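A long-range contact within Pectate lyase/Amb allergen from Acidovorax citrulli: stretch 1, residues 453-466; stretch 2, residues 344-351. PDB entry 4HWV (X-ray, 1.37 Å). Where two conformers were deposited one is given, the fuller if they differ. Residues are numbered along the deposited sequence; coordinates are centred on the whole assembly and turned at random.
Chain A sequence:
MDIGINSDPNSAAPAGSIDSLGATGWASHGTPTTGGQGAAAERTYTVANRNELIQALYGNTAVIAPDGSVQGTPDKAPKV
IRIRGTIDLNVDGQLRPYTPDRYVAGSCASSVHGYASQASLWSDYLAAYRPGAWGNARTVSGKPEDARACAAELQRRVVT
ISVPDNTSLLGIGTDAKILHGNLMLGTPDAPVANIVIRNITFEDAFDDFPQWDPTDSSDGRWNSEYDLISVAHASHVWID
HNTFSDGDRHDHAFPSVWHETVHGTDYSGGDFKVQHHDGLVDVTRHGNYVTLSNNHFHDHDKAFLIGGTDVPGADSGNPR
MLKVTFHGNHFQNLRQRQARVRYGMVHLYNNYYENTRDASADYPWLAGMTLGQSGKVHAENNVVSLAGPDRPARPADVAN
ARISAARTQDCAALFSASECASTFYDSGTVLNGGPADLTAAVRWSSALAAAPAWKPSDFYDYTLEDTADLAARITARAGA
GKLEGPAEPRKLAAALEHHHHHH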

# COMPACT_ATOMS: atom_id res chain seq x y z
N ALA A 453 15.55 -15.92 -36.54
CA ALA A 453 15.09 -16.09 -37.92
C ALA A 453 13.78 -15.35 -38.15
O ALA A 453 13.00 -15.71 -39.03
CB ALA A 453 14.94 -17.58 -38.25
N TRP A 454 13.53 -14.32 -37.35
CA TRP A 454 12.45 -13.38 -37.63
C TRP A 454 12.88 -11.98 -37.26
O TRP A 454 13.79 -11.78 -36.47
CB TRP A 454 11.17 -13.73 -36.87
CG TRP A 454 11.18 -13.29 -35.42
CD1 TRP A 454 11.96 -13.81 -34.43
CD2 TRP A 454 10.37 -12.27 -34.80
NE1 TRP A 454 11.68 -13.19 -33.23
CE2 TRP A 454 10.72 -12.23 -33.43
CE3 TRP A 454 9.37 -11.40 -35.27
CZ2 TRP A 454 10.12 -11.36 -32.52
CZ3 TRP A 454 8.77 -10.52 -34.36
CH2 TRP A 454 9.14 -10.52 -33.00
N LYS A 455 12.21 -11.00 -37.83
CA LYS A 455 12.36 -9.64 -37.34
C LYS A 455 11.03 -8.92 -37.38
O LYS A 455 10.26 -9.05 -38.33
CB LYS A 455 13.42 -8.87 -38.10
CG LYS A 455 13.14 -8.72 -39.57
CD LYS A 455 14.41 -8.26 -40.33
CE LYS A 455 15.63 -9.04 -39.89
NZ LYS A 455 16.70 -9.09 -40.93
N PRO A 456 10.75 -8.17 -36.31
CA PRO A 456 9.44 -7.51 -36.22
C PRO A 456 9.18 -6.50 -37.34
O PRO A 456 8.02 -6.32 -37.68
CB PRO A 456 9.45 -6.85 -34.84
CG PRO A 456 10.86 -6.90 -34.36
CD PRO A 456 11.53 -8.04 -35.06
N SER A 457 10.22 -5.89 -37.92
CA SER A 457 9.99 -4.92 -38.99
C SER A 457 9.36 -5.55 -40.25
O SER A 457 8.85 -4.84 -41.11
CB SER A 457 11.29 -4.18 -39.35
OG SER A 457 12.27 -5.11 -39.78
N ASP A 458 9.41 -6.88 -40.36
CA ASP A 458 8.70 -7.54 -41.45
C ASP A 458 7.18 -7.51 -41.27
O ASP A 458 6.43 -7.73 -42.23
CB ASP A 458 9.14 -9.00 -41.60
CG ASP A 458 10.52 -9.14 -42.24
OD1 ASP A 458 10.99 -8.19 -42.89
OD2 ASP A 458 11.09 -10.24 -42.11
N PHE A 459 6.73 -7.24 -40.05
CA PHE A 459 5.31 -7.37 -39.72
C PHE A 459 4.63 -6.06 -39.36
O PHE A 459 3.39 -5.96 -39.40
CB PHE A 459 5.16 -8.41 -38.60
CG PHE A 459 5.72 -9.74 -38.98
CD1 PHE A 459 5.02 -10.57 -39.85
CD2 PHE A 459 6.95 -10.14 -38.53
CE1 PHE A 459 5.56 -11.77 -40.24
CE2 PHE A 459 7.48 -11.35 -38.93
CZ PHE A 459 6.77 -12.15 -39.77
N TYR A 460 5.42 -5.07 -38.98
CA TYR A 460 4.91 -3.73 -38.71
C TYR A 460 6.07 -2.75 -38.76
O TYR A 460 7.22 -3.12 -38.55
CB TYR A 460 4.18 -3.65 -37.36
CG TYR A 460 4.89 -4.23 -36.16
CD1 TYR A 460 5.83 -3.50 -35.44
CD2 TYR A 460 4.59 -5.51 -35.74
CE1 TYR A 460 6.46 -4.05 -34.32
CE2 TYR A 460 5.18 -6.07 -34.64
CZ TYR A 460 6.12 -5.33 -33.92
OH TYR A 460 6.69 -5.88 -32.80
N ASP A 461 5.75 -1.49 -39.08
CA ASP A 461 6.77 -0.44 -39.10
C ASP A 461 6.91 0.15 -37.72
O ASP A 461 5.92 0.33 -37.01
CB ASP A 461 6.34 0.67 -40.06
CG ASP A 461 6.32 0.22 -41.50
OD1 ASP A 461 7.20 -0.57 -41.89
OD2 ASP A 461 5.44 0.68 -42.25
N TYR A 462 8.13 0.51 -37.34
CA TYR A 462 8.36 1.20 -36.07
C TYR A 462 9.69 1.93 -36.12
O TYR A 462 10.59 1.52 -36.84
CB TYR A 462 8.33 0.21 -34.89
CG TYR A 462 9.44 -0.82 -34.91
CD1 TYR A 462 9.36 -1.95 -35.72
CD2 TYR A 462 10.59 -0.64 -34.14
CE1 TYR A 462 10.38 -2.88 -35.75
CE2 TYR A 462 11.62 -1.58 -34.17
CZ TYR A 462 11.50 -2.70 -34.99
OH TYR A 462 12.47 -3.66 -35.05
N THR A 463 9.78 2.99 -35.34
CA THR A 463 11.00 3.77 -35.20
C THR A 463 11.53 3.65 -33.77
O THR A 463 10.79 3.86 -32.81
CB THR A 463 10.71 5.25 -35.53
OG1 THR A 463 10.39 5.34 -36.93
CG2 THR A 463 11.90 6.15 -35.18
N LEU A 464 12.80 3.27 -33.64
CA LEU A 464 13.41 3.16 -32.33
C LEU A 464 13.85 4.52 -31.83
O LEU A 464 14.65 5.18 -32.50
CB LEU A 464 14.65 2.25 -32.38
CG LEU A 464 14.36 0.79 -32.67
CD1 LEU A 464 15.67 0.02 -32.85
CD2 LEU A 464 13.54 0.17 -31.56
N GLU A 465 13.38 4.92 -30.65
CA GLU A 465 13.95 6.06 -29.95
C GLU A 465 15.33 5.70 -29.47
O GLU A 465 15.63 4.54 -29.16
CB GLU A 465 13.12 6.41 -28.73
CG GLU A 465 11.78 7.02 -29.12
CD GLU A 465 10.92 7.33 -27.91
OE1 GLU A 465 11.08 8.42 -27.31
OE2 GLU A 465 10.07 6.49 -27.56
N ASP A 466 16.24 6.66 -29.42
CA ASP A 466 17.55 6.42 -28.81
C ASP A 466 17.41 6.29 -27.31
O ASP A 466 16.45 6.82 -26.72
CB ASP A 466 18.57 7.52 -29.09
CG ASP A 466 19.97 7.13 -28.59
OD1 ASP A 466 20.42 6.03 -28.97
OD2 ASP A 466 20.56 7.85 -27.77
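Stretch 2 (344-351) GMVHLYNN

The imidazole of H347 is held by three residues of stretch 1. P456 points its CG at one face, 3.3 Å from the centroid of the H347 ring; this aliphatic ring carries C-H groups that can face the imidazole pi cloud. Y460 meets the ring at its edge, where Y460 OH and H347 ND1 share a 2.7 Å hydrogen bond. Y462 offers its own face to the edge of the imidazole, with Y462 CZ 3.3 Å from H347 CE1.

Stretch 2 is an extended strand from M345 to Y349. Its alternation sends M345, H347 and Y349 toward stretch 1, V346 and L348 away. Stretch 1, mostly loop with a 3-10 segment from P456 to D458, runs in the same general direction: the nearest CA atoms are those of W454 and M345 (8.2 Å), P456 and H347 (6.8 Å), and E465 and N350 (6.5 Å). Side chains bridge these gaps.

At the start, the flexible M345 side chain spreads over W454; M345 CB lies 3.8 Å above the centroid of the W454 six-membered ring, and M345 CE reaches W454 CE3 at 3.4 Å. Farther along, the broad Y349 phenol offers apolar surface to Y462, obliquely (centroids 4.9 Å apart), and to branched L464, whose CD2 touches Y349 CD2 at 3.7 Å. Beyond the strand, the N350 amide serves both polarities of E465's backbone: E465 N donates to N350 OD1 (2.8 Å), and N350 ND2 to E465 O (2.9 Å).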

# COMPACT_ATOMS: atom_id res chain seq x y z
N GLY A 344 6.14 -17.74 -28.17
CA GLY A 344 5.75 -16.59 -28.96
C GLY A 344 6.89 -15.79 -29.58
O GLY A 344 8.05 -15.90 -29.15
N MET A 345 6.55 -15.00 -30.59
CA MET A 345 7.46 -14.01 -31.17
C MET A 345 7.22 -12.69 -30.46
O MET A 345 6.21 -12.03 -30.69
CB MET A 345 7.22 -13.90 -32.68
CG MET A 345 7.43 -15.26 -33.36
SD MET A 345 6.63 -15.42 -34.96
CE MET A 345 7.73 -14.37 -35.84
N VAL A 346 8.12 -12.34 -29.56
CA VAL A 346 7.91 -11.21 -28.65
C VAL A 346 8.98 -10.14 -28.85
O VAL A 346 10.18 -10.43 -28.82
CB VAL A 346 7.89 -11.69 -27.19
CG1 VAL A 346 7.79 -10.53 -26.21
CG2 VAL A 346 6.73 -12.66 -26.99
N HIS A 347 8.51 -8.92 -29.10
CA HIS A 347 9.37 -7.78 -29.39
C HIS A 347 9.30 -6.83 -28.20
O HIS A 347 8.21 -6.40 -27.83
CB HIS A 347 8.84 -7.12 -30.67
CG HIS A 347 9.65 -5.96 -31.18
ND1 HIS A 347 9.11 -5.04 -32.04
CD2 HIS A 347 10.95 -5.61 -31.00
CE1 HIS A 347 10.03 -4.16 -32.39
NE2 HIS A 347 11.16 -4.47 -31.77
N LEU A 348 10.45 -6.51 -27.61
CA LEU A 348 10.50 -5.52 -26.51
C LEU A 348 11.41 -4.41 -26.97
O LEU A 348 12.60 -4.63 -27.19
CB LEU A 348 11.06 -6.12 -25.21
CG LEU A 348 10.28 -7.33 -24.68
CD1 LEU A 348 10.98 -8.63 -25.07
CD2 LEU A 348 10.04 -7.23 -23.18
N TYR A 349 10.86 -3.22 -27.17
CA TYR A 349 11.69 -2.09 -27.57
C TYR A 349 11.39 -0.82 -26.80
O TYR A 349 10.25 -0.56 -26.44
CB TYR A 349 11.65 -1.85 -29.09
CG TYR A 349 10.36 -1.32 -29.71
CD1 TYR A 349 9.34 -2.18 -30.09
CD2 TYR A 349 10.20 0.04 -29.98
CE1 TYR A 349 8.19 -1.69 -30.71
CE2 TYR A 349 9.05 0.53 -30.58
CZ TYR A 349 8.06 -0.33 -30.95
OH TYR A 349 6.91 0.16 -31.55
N ASN A 350 12.44 -0.05 -26.51
CA ASN A 350 12.26 1.26 -25.88
C ASN A 350 11.45 1.17 -24.59
O ASN A 350 10.53 1.97 -24.36
CB ASN A 350 11.59 2.27 -26.83
CG ASN A 350 12.48 2.70 -28.00
OD1 ASN A 350 11.95 3.09 -29.03
ND2 ASN A 350 13.81 2.72 -27.81
N ASN A 351 11.78 0.20 -23.75
CA ASN A 351 11.24 0.16 -22.40
C ASN A 351 12.32 0.62 -21.41
O ASN A 351 13.51 0.53 -21.71
CB ASN A 351 10.78 -1.25 -22.04
CG ASN A 351 9.75 -1.77 -23.01
OD1 ASN A 351 8.60 -1.34 -23.00
ND2 ASN A 351 10.18 -2.67 -23.89
O HOH W 1 9.48 4.25 -28.94